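Local coordinates for cell division protein FtsZ 1 (Methanocaldococcus jannaschii, PDB 1W58) that binds and hydrolyses GTP and probably polymerises, when GTP is bound, into the contractile Z ring that marks the site of cell division, at residues L160-E165 against P191-F196; G247-G252 against V336-Q341; L153-V158 against T184-V189; H288-E293 against T330-L335; I40-C45 against E62-V67. All blocks are in the same frame, centred on the assembly; numbering follows the deposited sequence.

Contact 1: L160-E165 against P191-F196; sequences LPFVME and PNEKLF. With G2P (phosphomethylphosphonic acid guanylate ester), chain B.
At the C-terminal ends of two neighbouring parallel strands of the GTPase domain, Phe162 and Val163 of the nucleotide-binding loop pack against Asn192, Glu193 and Phe196 of the turn that follows strand 186-191. The last bridge between the strands pairs Leu160 with Pro191, and Asn192 N donates to Leu160 O at 3.2 Å. Asn192 CB stands over the centre of one face of the Phe162 ring in a CH-pi contact, 3.7 Å from the centroid and only 8° off the normal. CD1 of Phe162 meets Phe196 CE1 at 3.6 Å, the ring planes lying obliquely at 43°, while Phe208 of helix 204-227 adds an edge-to-face partner. With an alanine at Phe162, Asn192 CB and Phe196 CE1 would probably lose their ring partner and face a gap.

Glu193 grips the backbone beside this ring. Its CG is anti to the backbone N (chi1 -170°) and the chain bends at chi2, turning OE1 to Val163 N. That nearly straight bond of 2.8 Å between Val163 N and Glu193 OE1 comes from above the carboxylate plane. One water links OE1 to Met164 N; another joins Pro161 O to Glu193 N.

On the nucleotide side, Phe162 N donates to Glu165 OE2 at 3.2 Å, consistent with steadying that carboxylate. Glu165 OE2 receives ribose O2' of the bound GTP analogue at 2.6 Å; the O3' bond to OE1 is doubtfully short. Through Glu165, a GTP-binding residue, this is the ribose corner of the FtsZ nucleotide site, at strand ends as in Rossmann-like folds.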
# COMPACT_ATOMS: atom_id res chain seq x y z
N LEU A 160 -7.32 4.65 -31.11
CA LEU A 160 -8.73 4.29 -31.04
C LEU A 160 -8.86 3.32 -32.23
O LEU A 160 -8.20 3.52 -33.24
CB LEU A 160 -9.58 5.54 -31.25
CG LEU A 160 -10.37 6.08 -30.07
CD1 LEU A 160 -9.70 5.76 -28.74
CD2 LEU A 160 -10.55 7.57 -30.29
N PRO A 161 -9.70 2.26 -32.13
CA PRO A 161 -9.84 1.29 -33.24
C PRO A 161 -10.49 1.82 -34.52
O PRO A 161 -11.16 2.87 -34.52
CB PRO A 161 -10.67 0.19 -32.61
CG PRO A 161 -11.65 0.99 -31.76
CD PRO A 161 -10.72 2.01 -31.09
N PHE A 162 -10.30 1.09 -35.63
CA PHE A 162 -10.93 1.47 -36.92
C PHE A 162 -12.44 1.23 -36.75
O PHE A 162 -12.82 0.46 -35.87
CB PHE A 162 -10.42 0.57 -38.02
CG PHE A 162 -8.99 0.79 -38.38
CD1 PHE A 162 -8.63 1.84 -39.22
CD2 PHE A 162 -8.01 -0.09 -37.97
CE1 PHE A 162 -7.30 1.99 -39.64
CE2 PHE A 162 -6.69 0.05 -38.38
CZ PHE A 162 -6.33 1.09 -39.21
N VAL A 163 -13.31 1.88 -37.54
CA VAL A 163 -14.75 1.63 -37.34
C VAL A 163 -15.15 0.23 -37.82
O VAL A 163 -16.02 -0.40 -37.24
CB VAL A 163 -15.66 2.68 -38.04
CG1 VAL A 163 -15.13 4.08 -37.81
CG2 VAL A 163 -15.83 2.36 -39.49
N MET A 164 -14.52 -0.26 -38.88
CA MET A 164 -14.85 -1.59 -39.36
C MET A 164 -14.71 -2.63 -38.24
O MET A 164 -15.26 -3.73 -38.33
CB MET A 164 -13.95 -1.97 -40.53
CG MET A 164 -12.50 -2.10 -40.18
SD MET A 164 -11.50 -2.17 -41.65
CE MET A 164 -10.04 -2.92 -41.00
N GLU A 165 -13.99 -2.30 -37.17
CA GLU A 165 -13.84 -3.25 -36.09
C GLU A 165 -15.16 -3.37 -35.32
O GLU A 165 -15.36 -4.30 -34.55
CB GLU A 165 -12.71 -2.83 -35.15
CG GLU A 165 -11.34 -2.73 -35.83
CD GLU A 165 -10.21 -2.66 -34.81
OE1 GLU A 165 -10.27 -3.44 -33.85
OE2 GLU A 165 -9.27 -1.85 -34.96
N PRO A 191 -6.63 8.56 -33.55
CA PRO A 191 -7.80 7.78 -34.00
C PRO A 191 -7.47 7.07 -35.32
O PRO A 191 -7.44 7.72 -36.36
CB PRO A 191 -8.88 8.85 -34.21
CG PRO A 191 -8.25 10.15 -33.74
CD PRO A 191 -6.77 9.97 -33.91
N ASN A 192 -7.22 5.75 -35.28
CA ASN A 192 -6.86 4.97 -36.48
C ASN A 192 -7.77 5.22 -37.69
O ASN A 192 -7.31 5.13 -38.82
CB ASN A 192 -6.88 3.47 -36.18
CG ASN A 192 -5.60 2.98 -35.51
OD1 ASN A 192 -5.58 1.87 -34.99
ND2 ASN A 192 -4.55 3.77 -35.53
N GLU A 193 -9.04 5.52 -37.46
CA GLU A 193 -9.95 5.75 -38.58
C GLU A 193 -9.53 6.89 -39.50
O GLU A 193 -9.87 6.87 -40.68
CB GLU A 193 -11.37 5.99 -38.08
CG GLU A 193 -12.45 6.00 -39.17
CD GLU A 193 -12.59 4.67 -39.91
OE1 GLU A 193 -12.15 3.62 -39.40
OE2 GLU A 193 -13.17 4.66 -41.02
N LYS A 194 -8.81 7.89 -38.97
CA LYS A 194 -8.39 9.02 -39.77
C LYS A 194 -7.32 8.60 -40.75
O LYS A 194 -7.06 9.30 -41.72
CB LYS A 194 -7.81 10.16 -38.92
CG LYS A 194 -8.67 10.64 -37.79
CD LYS A 194 -10.10 10.89 -38.21
CE LYS A 194 -10.26 12.16 -39.01
NZ LYS A 194 -11.73 12.47 -39.14
N LEU A 195 -6.66 7.48 -40.49
CA LEU A 195 -5.61 7.00 -41.37
C LEU A 195 -6.10 6.81 -42.82
O LEU A 195 -5.30 6.83 -43.75
CB LEU A 195 -5.02 5.69 -40.83
CG LEU A 195 -3.80 5.79 -39.89
CD1 LEU A 195 -3.84 7.10 -39.13
CD2 LEU A 195 -3.77 4.59 -38.93
N PHE A 196 -7.40 6.62 -42.99
CA PHE A 196 -7.97 6.45 -44.33
C PHE A 196 -7.99 7.77 -45.11
O PHE A 196 -7.99 7.77 -46.34
CB PHE A 196 -9.39 5.85 -44.27
CG PHE A 196 -9.40 4.39 -43.95
CD1 PHE A 196 -10.10 3.91 -42.85
CD2 PHE A 196 -8.61 3.50 -44.68
CE1 PHE A 196 -10.02 2.57 -42.49
CE2 PHE A 196 -8.53 2.15 -44.32
CZ PHE A 196 -9.22 1.69 -43.23
PG G2P B . -6.88 -9.19 -25.26
O1G G2P B . -8.19 -9.43 -24.66
O2G G2P B . -6.75 -9.95 -26.49
O3G G2P B . -5.77 -9.78 -24.36
O3B G2P B . -6.66 -7.57 -25.40
PB G2P B . -5.37 -6.77 -26.06
O1B G2P B . -5.08 -5.56 -25.28
O2B G2P B . -4.17 -7.51 -26.32
C3A G2P B . -6.04 -6.16 -27.59
PA G2P B . -4.86 -6.04 -28.94
O1A G2P B . -3.52 -5.57 -28.52
O2A G2P B . -4.90 -7.18 -29.86
O5' G2P B . -5.53 -4.74 -29.55
C5' G2P B . -6.84 -4.66 -30.04
C4' G2P B . -7.03 -3.25 -30.67
O4' G2P B . -5.72 -2.62 -30.95
C3' G2P B . -7.79 -3.39 -31.99
O3' G2P B . -9.14 -2.97 -31.75
C2' G2P B . -6.99 -2.53 -32.97
O2' G2P B . -7.56 -1.25 -33.16
C1' G2P B . -5.59 -2.37 -32.38
N9 G2P B . -4.61 -3.35 -32.97
C8 G2P B . -4.67 -4.74 -33.02
N7 G2P B . -3.67 -5.32 -33.59
C5 G2P B . -2.84 -4.26 -33.98
C6 G2P B . -1.55 -4.25 -34.67
O6 G2P B . -0.88 -5.22 -35.08
N1 G2P B . -1.06 -2.95 -34.86
C2 G2P B . -1.70 -1.78 -34.46
N2 G2P B . -1.09 -0.61 -34.72
N3 G2P B . -2.89 -1.79 -33.81
C4 G2P B . -3.41 -3.04 -33.60
O HOH W 1 -10.45 5.68 -34.92
O HOH W 2 -12.53 1.34 -40.79

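Contact 2: G247-G252 against V336-Q341; sequences GLAMIG and VITGVQ
The flat carboxamide of Gln341 lies close to the start of 247-252: Leu248 N reaches its OE1 from above the carbonyl plane, 63° out of it, rather than along a lone pair. The contact belongs to the mixed sheet of the FtsZ C-terminal domain, and this bond ties the corner before strand 249-256. It is straight at the hydrogen, with Leu248 N and Gln341 OE1 3.2 Å apart, and Gly247 CA lies beside the same oxygen. A side chain at Gly247, whose phi is positive, would run into OE1. Gln341 can reach back because CG sits between its backbone N and carbonyl carbon (chi1 61°) and the chain bends at chi2. A leucine in place of Gln341 would probably leave Leu248 N without its acceptor and the corner at the start of the strand less firmly tied.

Beyond this corner, strands 249-256 and 331-337 run antiparallel. Met250 and Ile337 form a hydrogen-bonded pair, with Ile337 N donating to Met250 O at 3.1 Å and Met250 N returning a bond to Ile337 O. Ile251 and Val336 follow as a non-hydrogen-bonded pair, Ile251 CG2 lying 4.4 Å from Val336 CG2. On the same face Val336 CG1 touches Ala249 CB at 4.0 Å. The other face carries Met250 and Ile337.

After Ile337 segment 336-341 leaves the strand through Thr338 and Gly339, yet Val340 N still donates to Leu248 O at 3.1 Å. Leu248 and Ala249 also pack against strand 186-191 of the GTPase domain. The methyl CE of Met250 meets Val340 CG2 obliquely, 4.1 Å away.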
# COMPACT_ATOMS: atom_id res chain seq x y z
N GLY A 247 -3.55 17.58 -20.46
CA GLY A 247 -4.92 17.08 -20.65
C GLY A 247 -5.03 16.12 -21.83
O GLY A 247 -4.29 15.15 -21.92
N LEU A 248 -5.96 16.38 -22.74
CA LEU A 248 -6.13 15.56 -23.94
C LEU A 248 -5.25 16.19 -25.04
O LEU A 248 -5.25 17.42 -25.22
CB LEU A 248 -7.59 15.57 -24.40
CG LEU A 248 -8.10 14.31 -25.11
CD1 LEU A 248 -9.33 14.66 -25.96
CD2 LEU A 248 -7.02 13.74 -25.99
N ALA A 249 -4.48 15.36 -25.77
CA ALA A 249 -3.62 15.86 -26.85
C ALA A 249 -3.81 15.08 -28.16
O ALA A 249 -4.25 13.92 -28.15
CB ALA A 249 -2.16 15.80 -26.44
N MET A 250 -3.48 15.71 -29.28
CA MET A 250 -3.59 15.08 -30.59
C MET A 250 -2.36 15.40 -31.40
O MET A 250 -1.68 16.36 -31.10
CB MET A 250 -4.86 15.55 -31.31
CG MET A 250 -6.14 15.08 -30.62
SD MET A 250 -7.59 15.04 -31.69
CE MET A 250 -8.70 15.98 -30.78
N ILE A 251 -2.04 14.60 -32.40
CA ILE A 251 -0.86 14.92 -33.17
C ILE A 251 -1.12 15.24 -34.63
O ILE A 251 -2.25 15.19 -35.12
CB ILE A 251 0.21 13.81 -33.05
CG1 ILE A 251 0.17 12.85 -34.25
CG2 ILE A 251 0.06 13.09 -31.74
CD1 ILE A 251 -0.98 11.90 -34.22
N GLY A 252 -0.03 15.61 -35.29
CA GLY A 252 -0.05 15.95 -36.70
C GLY A 252 1.33 15.60 -37.22
O GLY A 252 2.32 15.87 -36.56
N VAL A 336 2.56 17.91 -31.39
CA VAL A 336 1.69 17.38 -30.35
C VAL A 336 1.07 18.62 -29.71
O VAL A 336 1.75 19.42 -29.07
CB VAL A 336 2.45 16.56 -29.26
CG1 VAL A 336 1.42 15.98 -28.27
CG2 VAL A 336 3.30 15.44 -29.89
N ILE A 337 -0.23 18.77 -29.89
CA ILE A 337 -0.92 19.91 -29.35
C ILE A 337 -1.78 19.54 -28.15
O ILE A 337 -2.71 18.76 -28.27
CB ILE A 337 -1.72 20.57 -30.47
CG1 ILE A 337 -0.74 21.23 -31.44
CG2 ILE A 337 -2.74 21.55 -29.91
CD1 ILE A 337 -1.39 22.08 -32.49
N THR A 338 -1.47 20.14 -27.00
CA THR A 338 -2.16 19.84 -25.74
C THR A 338 -3.35 20.71 -25.30
O THR A 338 -3.71 21.70 -25.94
CB THR A 338 -1.12 19.80 -24.61
OG1 THR A 338 -0.69 21.13 -24.28
CG2 THR A 338 0.11 19.00 -25.06
N GLY A 339 -3.97 20.32 -24.20
CA GLY A 339 -5.12 21.05 -23.67
C GLY A 339 -6.35 21.17 -24.56
O GLY A 339 -7.12 22.12 -24.39
N VAL A 340 -6.59 20.23 -25.47
CA VAL A 340 -7.76 20.35 -26.34
C VAL A 340 -9.02 19.61 -25.87
O VAL A 340 -10.03 19.57 -26.60
CB VAL A 340 -7.43 19.89 -27.79
CG1 VAL A 340 -6.18 20.60 -28.31
CG2 VAL A 340 -7.21 18.39 -27.84
N GLN A 341 -9.01 19.04 -24.67
CA GLN A 341 -10.18 18.29 -24.22
C GLN A 341 -11.51 19.04 -24.32
O GLN A 341 -12.53 18.46 -24.67
CB GLN A 341 -10.01 17.77 -22.78
CG GLN A 341 -9.83 18.84 -21.74
CD GLN A 341 -8.38 19.23 -21.56
OE1 GLN A 341 -7.57 19.13 -22.50
NE2 GLN A 341 -8.04 19.68 -20.36

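Contact 3: L153-V158 against T184-V189; sequences LTVAVV and TDTLVV
Val155 to Val158 and Thr186 to Val189 make the regular, close-packed part of this parallel strand pair. Ala156 N donates to Thr186 O and Val158 N to Val188 O, while Val188 N reaches back to Ala156 O at 2.8 Å. On one face the methyl CG2 of Val155 lies 3.5 Å from Thr186 CG2, and Val157 and Val188 run side by side. The opposite face brings Leu187 CD1 to within 3.8 Å of Ala156 CB and also against Val158 CG2.

The pairing is looser where segment 184-189 begins, at partly exposed Thr184. Thr186 N bonds only weakly to Thr154 O, 3.5 Å away; Asp185 N provides a shorter bond to that oxygen, at 2.8 Å. Asp185 CG lies beside its backbone N (chi1 -72°), which brings OD1 to Thr154 N at 2.8 Å; the amide meets it on the anti side, 34° out of the carboxylate plane. The other oxygen, OD2, forms a salt bridge with Lys148.

The two strands are joined by helix 167-181 in a beta-alpha-beta crossover. That helix packs on the Leu187 and Val189 face, helix 236-243 on Val155 and Thr186, and strand 124-130 continues the sheet beside 153-158.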
# COMPACT_ATOMS: atom_id res chain seq x y z
N LEU A 153 6.50 11.70 -14.52
CA LEU A 153 5.66 12.45 -15.47
C LEU A 153 5.04 11.28 -16.23
O LEU A 153 5.76 10.41 -16.75
CB LEU A 153 6.54 13.29 -16.41
CG LEU A 153 6.12 14.59 -17.11
CD1 LEU A 153 6.77 14.56 -18.50
CD2 LEU A 153 4.62 14.82 -17.20
N THR A 154 3.71 11.27 -16.28
CA THR A 154 2.94 10.19 -16.88
C THR A 154 2.20 10.54 -18.18
O THR A 154 1.17 11.23 -18.17
CB THR A 154 1.94 9.66 -15.80
OG1 THR A 154 2.69 9.22 -14.66
CG2 THR A 154 1.13 8.50 -16.31
N VAL A 155 2.74 10.02 -19.28
CA VAL A 155 2.18 10.26 -20.60
C VAL A 155 1.77 8.98 -21.30
O VAL A 155 2.50 7.97 -21.29
CB VAL A 155 3.19 10.99 -21.53
CG1 VAL A 155 2.55 11.24 -22.88
CG2 VAL A 155 3.62 12.30 -20.89
N ALA A 156 0.60 9.04 -21.91
CA ALA A 156 0.03 7.93 -22.65
C ALA A 156 -0.08 8.29 -24.13
O ALA A 156 -0.44 9.43 -24.47
CB ALA A 156 -1.37 7.61 -22.11
N VAL A 157 0.25 7.33 -25.00
CA VAL A 157 0.13 7.47 -26.46
C VAL A 157 -0.61 6.18 -26.89
O VAL A 157 -0.03 5.08 -26.93
CB VAL A 157 1.51 7.54 -27.15
CG1 VAL A 157 1.33 7.76 -28.66
CG2 VAL A 157 2.36 8.68 -26.56
N VAL A 158 -1.89 6.33 -27.20
CA VAL A 158 -2.77 5.24 -27.58
C VAL A 158 -3.61 5.50 -28.84
O VAL A 158 -3.81 6.66 -29.25
CB VAL A 158 -3.77 4.96 -26.43
CG1 VAL A 158 -3.03 4.66 -25.15
CG2 VAL A 158 -4.67 6.18 -26.24
N THR A 184 -3.58 10.50 -15.83
CA THR A 184 -2.55 10.83 -16.78
C THR A 184 -2.23 12.35 -16.80
O THR A 184 -3.13 13.17 -16.57
CB THR A 184 -3.04 10.24 -18.15
OG1 THR A 184 -1.93 9.93 -18.97
CG2 THR A 184 -3.97 11.18 -18.86
N ASP A 185 -0.96 12.71 -17.01
CA ASP A 185 -0.52 14.12 -17.07
C ASP A 185 -0.93 14.66 -18.44
O ASP A 185 -1.60 15.69 -18.53
CB ASP A 185 1.00 14.22 -16.84
CG ASP A 185 1.36 13.96 -15.38
OD1 ASP A 185 2.46 13.45 -15.07
OD2 ASP A 185 0.50 14.27 -14.53
N THR A 186 -0.50 13.99 -19.50
CA THR A 186 -0.99 14.33 -20.82
C THR A 186 -1.36 12.99 -21.53
O THR A 186 -0.66 11.98 -21.40
CB THR A 186 0.00 15.22 -21.66
OG1 THR A 186 -0.13 14.89 -23.05
CG2 THR A 186 1.42 15.05 -21.22
N LEU A 187 -2.52 12.99 -22.18
CA LEU A 187 -3.05 11.82 -22.89
C LEU A 187 -3.15 12.06 -24.40
O LEU A 187 -4.03 12.79 -24.87
CB LEU A 187 -4.45 11.46 -22.33
CG LEU A 187 -5.35 10.44 -23.07
CD1 LEU A 187 -4.60 9.19 -23.33
CD2 LEU A 187 -6.59 10.10 -22.26
N VAL A 188 -2.23 11.44 -25.15
CA VAL A 188 -2.17 11.57 -26.62
C VAL A 188 -2.97 10.47 -27.34
O VAL A 188 -2.59 9.30 -27.26
CB VAL A 188 -0.70 11.47 -27.10
CG1 VAL A 188 -0.59 11.71 -28.60
CG2 VAL A 188 0.15 12.48 -26.34
N VAL A 189 -4.08 10.84 -28.01
CA VAL A 189 -4.94 9.92 -28.78
C VAL A 189 -4.78 10.02 -30.30
O VAL A 189 -4.90 11.11 -30.85
CB VAL A 189 -6.46 10.17 -28.63
CG1 VAL A 189 -7.11 9.04 -27.90
CG2 VAL A 189 -6.74 11.51 -28.01

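Contact 4: H288-E293 against T330-L335; sequences HVMGPE and TVRVLL
Met290 and Arg332 pair near the end of strand 285-291 and the start of strand 331-337, antiparallel neighbours in the mixed sheet of the FtsZ C-terminal domain. The axes of 288-291 and 331-335 approach to 4.3 Å.

Backbone hydrogen bonds set the register. His288 and Leu334 form one hydrogen-bonded pair, His288 N giving to Leu334 O at 3.0 Å and Leu334 N to His288 O at 2.9 Å. Met290 N donates to Arg332 O at 2.7 Å, almost in line with the carbonyl. Val289 and Val333 sit between these pairs without direct bonds.

Apolar contacts occupy both faces. Val289 CG2 and Val333 CG2 lie 4.3 Å apart on the side covered by helices 261-270 and 297-308. On the other, Met290 CE reaches back to Leu334 CB, and Met290 CG stands 3.5 Å above the plane of the His288 ring, offset toward its rim. At the strand end Pro292 packs its CD against Val331 CG1.

The polar ends find partners beyond the pair: His288 NE2 bonds Thr322 OG1, and Arg332 NE makes a weak, long ion pair with Glu255. The bend of Met290 at chi3 (-90°) carries its methyl CE over the arginine chain, 3.9 Å from Arg332 CD, while its SD lies near the guanidinium plane at the edge, 4.1 Å from NH1.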
# COMPACT_ATOMS: atom_id res chain seq x y z
N HIS A 288 8.76 18.75 -32.76
CA HIS A 288 10.02 18.08 -33.02
C HIS A 288 10.26 18.09 -34.51
O HIS A 288 9.53 17.44 -35.25
CB HIS A 288 10.00 16.64 -32.55
CG HIS A 288 11.33 15.96 -32.64
ND1 HIS A 288 11.49 14.61 -32.41
CD2 HIS A 288 12.57 16.45 -32.88
CE1 HIS A 288 12.78 14.30 -32.50
NE2 HIS A 288 13.45 15.41 -32.79
N VAL A 289 11.27 18.83 -34.94
CA VAL A 289 11.61 18.91 -36.35
C VAL A 289 12.82 18.01 -36.58
O VAL A 289 13.82 18.09 -35.88
CB VAL A 289 11.92 20.40 -36.77
CG1 VAL A 289 12.99 20.98 -35.90
CG2 VAL A 289 12.34 20.46 -38.22
N MET A 290 12.70 17.10 -37.53
CA MET A 290 13.77 16.16 -37.84
C MET A 290 14.19 16.32 -39.30
O MET A 290 13.39 16.71 -40.16
CB MET A 290 13.28 14.73 -37.59
CG MET A 290 12.79 14.48 -36.16
SD MET A 290 11.67 13.05 -36.00
CE MET A 290 10.10 13.83 -36.25
N GLY A 291 15.46 16.03 -39.58
CA GLY A 291 15.95 16.15 -40.94
C GLY A 291 17.37 15.66 -41.08
O GLY A 291 17.91 15.05 -40.15
N PRO A 292 18.01 15.91 -42.24
CA PRO A 292 19.39 15.50 -42.53
C PRO A 292 20.45 16.45 -41.95
O PRO A 292 20.12 17.45 -41.30
CB PRO A 292 19.42 15.45 -44.04
CG PRO A 292 18.53 16.60 -44.42
CD PRO A 292 17.36 16.44 -43.46
N GLU A 293 21.71 16.14 -42.20
CA GLU A 293 22.84 16.93 -41.71
C GLU A 293 22.72 18.44 -41.95
O GLU A 293 23.23 19.25 -41.18
CB GLU A 293 24.12 16.42 -42.36
CG GLU A 293 25.40 16.82 -41.65
CD GLU A 293 25.64 16.01 -40.40
OE1 GLU A 293 25.57 14.76 -40.48
OE2 GLU A 293 25.91 16.62 -39.33
N THR A 330 15.11 14.81 -46.38
CA THR A 330 13.79 15.24 -45.94
C THR A 330 13.77 15.76 -44.51
O THR A 330 14.59 15.35 -43.69
CB THR A 330 12.77 14.08 -46.02
OG1 THR A 330 12.72 13.56 -47.35
CG2 THR A 330 11.38 14.55 -45.62
N VAL A 331 12.86 16.68 -44.23
CA VAL A 331 12.68 17.19 -42.87
C VAL A 331 11.29 16.74 -42.45
O VAL A 331 10.30 16.99 -43.16
CB VAL A 331 12.78 18.75 -42.76
CG1 VAL A 331 14.17 19.21 -43.11
CG2 VAL A 331 11.74 19.41 -43.63
N ARG A 332 11.21 16.05 -41.32
CA ARG A 332 9.92 15.58 -40.83
C ARG A 332 9.53 16.42 -39.63
O ARG A 332 10.38 16.80 -38.83
CB ARG A 332 10.02 14.11 -40.43
CG ARG A 332 8.68 13.49 -40.11
CD ARG A 332 8.83 12.12 -39.48
NE ARG A 332 9.28 11.10 -40.42
CZ ARG A 332 10.36 10.34 -40.23
NH1 ARG A 332 11.10 10.49 -39.14
NH2 ARG A 332 10.67 9.40 -41.11
N VAL A 333 8.25 16.73 -39.52
CA VAL A 333 7.77 17.53 -38.40
C VAL A 333 6.69 16.80 -37.58
O VAL A 333 5.70 16.31 -38.14
CB VAL A 333 7.21 18.89 -38.88
CG1 VAL A 333 6.57 19.64 -37.72
CG2 VAL A 333 8.34 19.74 -39.48
N LEU A 334 6.90 16.72 -36.26
CA LEU A 334 5.95 16.08 -35.35
C LEU A 334 5.36 17.14 -34.47
O LEU A 334 6.08 17.85 -33.79
CB LEU A 334 6.65 15.03 -34.47
CG LEU A 334 5.83 14.39 -33.32
CD1 LEU A 334 4.61 13.66 -33.84
CD2 LEU A 334 6.71 13.41 -32.58
N LEU A 335 4.05 17.26 -34.49
CA LEU A 335 3.33 18.23 -33.67
C LEU A 335 2.43 17.54 -32.66
O LEU A 335 1.62 16.68 -33.04
CB LEU A 335 2.43 19.10 -34.53
CG LEU A 335 2.85 20.50 -34.95
CD1 LEU A 335 4.29 20.49 -35.45
CD2 LEU A 335 1.87 20.96 -36.02

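Contact 5: I40-C45 against E62-V67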
# COMPACT_ATOMS: atom_id res chain seq x y z
N ILE A 40 13.73 7.62 -18.77
CA ILE A 40 12.43 7.34 -19.40
C ILE A 40 12.14 5.85 -19.55
O ILE A 40 13.01 5.06 -19.91
CB ILE A 40 12.34 7.92 -20.84
CG1 ILE A 40 12.57 9.43 -20.84
CG2 ILE A 40 11.00 7.58 -21.46
CD1 ILE A 40 13.99 9.79 -21.05
N THR A 41 10.89 5.47 -19.30
CA THR A 41 10.48 4.09 -19.46
C THR A 41 9.25 4.03 -20.35
O THR A 41 8.32 4.83 -20.20
CB THR A 41 10.15 3.42 -18.11
OG1 THR A 41 11.32 3.41 -17.29
CG2 THR A 41 9.69 1.98 -18.31
N VAL A 42 9.26 3.10 -21.30
CA VAL A 42 8.12 2.91 -22.20
C VAL A 42 7.50 1.58 -21.84
O VAL A 42 8.20 0.57 -21.78
CB VAL A 42 8.55 2.89 -23.68
CG1 VAL A 42 7.31 2.75 -24.57
CG2 VAL A 42 9.31 4.18 -24.02
N VAL A 43 6.19 1.60 -21.58
CA VAL A 43 5.42 0.42 -21.20
C VAL A 43 4.33 0.15 -22.23
O VAL A 43 3.45 1.00 -22.45
CB VAL A 43 4.72 0.62 -19.82
CG1 VAL A 43 3.99 -0.67 -19.39
CG2 VAL A 43 5.75 1.01 -18.76
N GLY A 44 4.40 -1.02 -22.87
CA GLY A 44 3.41 -1.39 -23.88
C GLY A 44 2.50 -2.47 -23.32
O GLY A 44 2.99 -3.50 -22.83
N CYS A 45 1.19 -2.26 -23.40
CA CYS A 45 0.23 -3.22 -22.84
C CYS A 45 -0.66 -3.89 -23.87
O CYS A 45 -1.26 -3.22 -24.72
CB CYS A 45 -0.67 -2.52 -21.80
SG CYS A 45 0.14 -1.30 -20.72
N GLU A 62 16.69 5.90 -28.28
CA GLU A 62 17.56 6.73 -27.47
C GLU A 62 17.17 6.90 -26.00
O GLU A 62 16.13 7.48 -25.69
CB GLU A 62 17.70 8.11 -28.12
CG GLU A 62 18.82 8.96 -27.53
CD GLU A 62 19.73 9.56 -28.59
OE1 GLU A 62 20.66 10.32 -28.22
OE2 GLU A 62 19.52 9.27 -29.79
N GLY A 63 18.03 6.40 -25.12
CA GLY A 63 17.84 6.51 -23.68
C GLY A 63 16.45 6.33 -23.10
O GLY A 63 15.85 7.29 -22.60
N ALA A 64 15.95 5.08 -23.14
CA ALA A 64 14.63 4.73 -22.62
C ALA A 64 14.52 3.21 -22.50
O ALA A 64 14.75 2.49 -23.47
CB ALA A 64 13.53 5.27 -23.56
N LYS A 65 14.20 2.70 -21.32
CA LYS A 65 14.08 1.27 -21.21
C LYS A 65 12.67 0.86 -21.62
O LYS A 65 11.73 1.67 -21.57
CB LYS A 65 14.43 0.77 -19.81
CG LYS A 65 13.34 0.81 -18.76
CD LYS A 65 13.68 -0.26 -17.70
CE LYS A 65 12.81 -0.18 -16.46
NZ LYS A 65 13.11 -1.31 -15.53
N THR A 66 12.55 -0.39 -22.08
CA THR A 66 11.28 -0.94 -22.55
C THR A 66 10.70 -2.04 -21.66
O THR A 66 11.37 -3.01 -21.30
CB THR A 66 11.41 -1.51 -24.00
OG1 THR A 66 12.54 -2.39 -24.10
CG2 THR A 66 11.55 -0.37 -25.00
N VAL A 67 9.43 -1.85 -21.29
CA VAL A 67 8.70 -2.79 -20.46
C VAL A 67 7.47 -3.30 -21.21
O VAL A 67 6.65 -2.51 -21.68
CB VAL A 67 8.22 -2.12 -19.15
CG1 VAL A 67 7.31 -3.09 -18.37
CG2 VAL A 67 9.40 -1.74 -18.30
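Thr41 meets Lys65 side by side on one face of two parallel strands, its OG1 3.6 Å from Lys65 CG, while its CG2 touches Val67 CG2 at 3.7 Å. Lys65 CG sits between its own backbone N and carbonyl carbon (chi1 84°), which lays the extended chain alongside Thr41. Further on, Val43 CG2 packs against Val67 CB. The other face holds Val42 CG2 and Ile40 CB, both against the small Ala64 CB.

Beneath these side chains the backbones interlock. Ile40 O takes Lys65 N; Val42 N donates to Lys65 O at 2.9 Å, and Val42 O accepts from Val67 N at 2.8 Å; Gly44 N closes the series on Val67 O at 2.9 Å. The last three bonds run nearly straight out from their carbonyls.

Farther out, Ser122 OG bonds Thr41 OG1, Asp82 OD2 receives Thr66 N, and Lys65 NZ bonds Ala118 O weakly. Helix 46-59, linking the strands in a beta-alpha-beta unit, packs on Val42 and Thr66.

Gly44 and Cys45 lead into a glycine-rich turn consistent with a Rossmann-type GxGxxG pattern, where Gly47 and Ala48 bind GTP. With apolar packing on the Ala64 face, mixed packing on the Thr41 face and bonded amides between, the chemistry is that of a structural strand pair, consistent with a role in placing that turn; Gly44 itself is about 9 Å from the nucleotide.

In the fold
Contacts 3 and 5 belong to the same parallel sheet, their centres 14 Å apart. Contact 1 continues the two strands of contact 3 past their ends, where Leu160 CD1 packs on Val189 CG1 at 4.3 Å, and of the five it alone touches the bound nucleotide. In contact 3 the side chain of Val158 is about 9 Å from the bound G2P. Contact 2 abuts contact 3 across the domains: Ala249 N probably bonds Leu187 O at 2.8 Å. It shares strand 331-337 with contact 4, which is nested within the chain loop that contact 2 closes. Contact 4 lies away from the GTP site, its centre about 26 Å from that of contact 1.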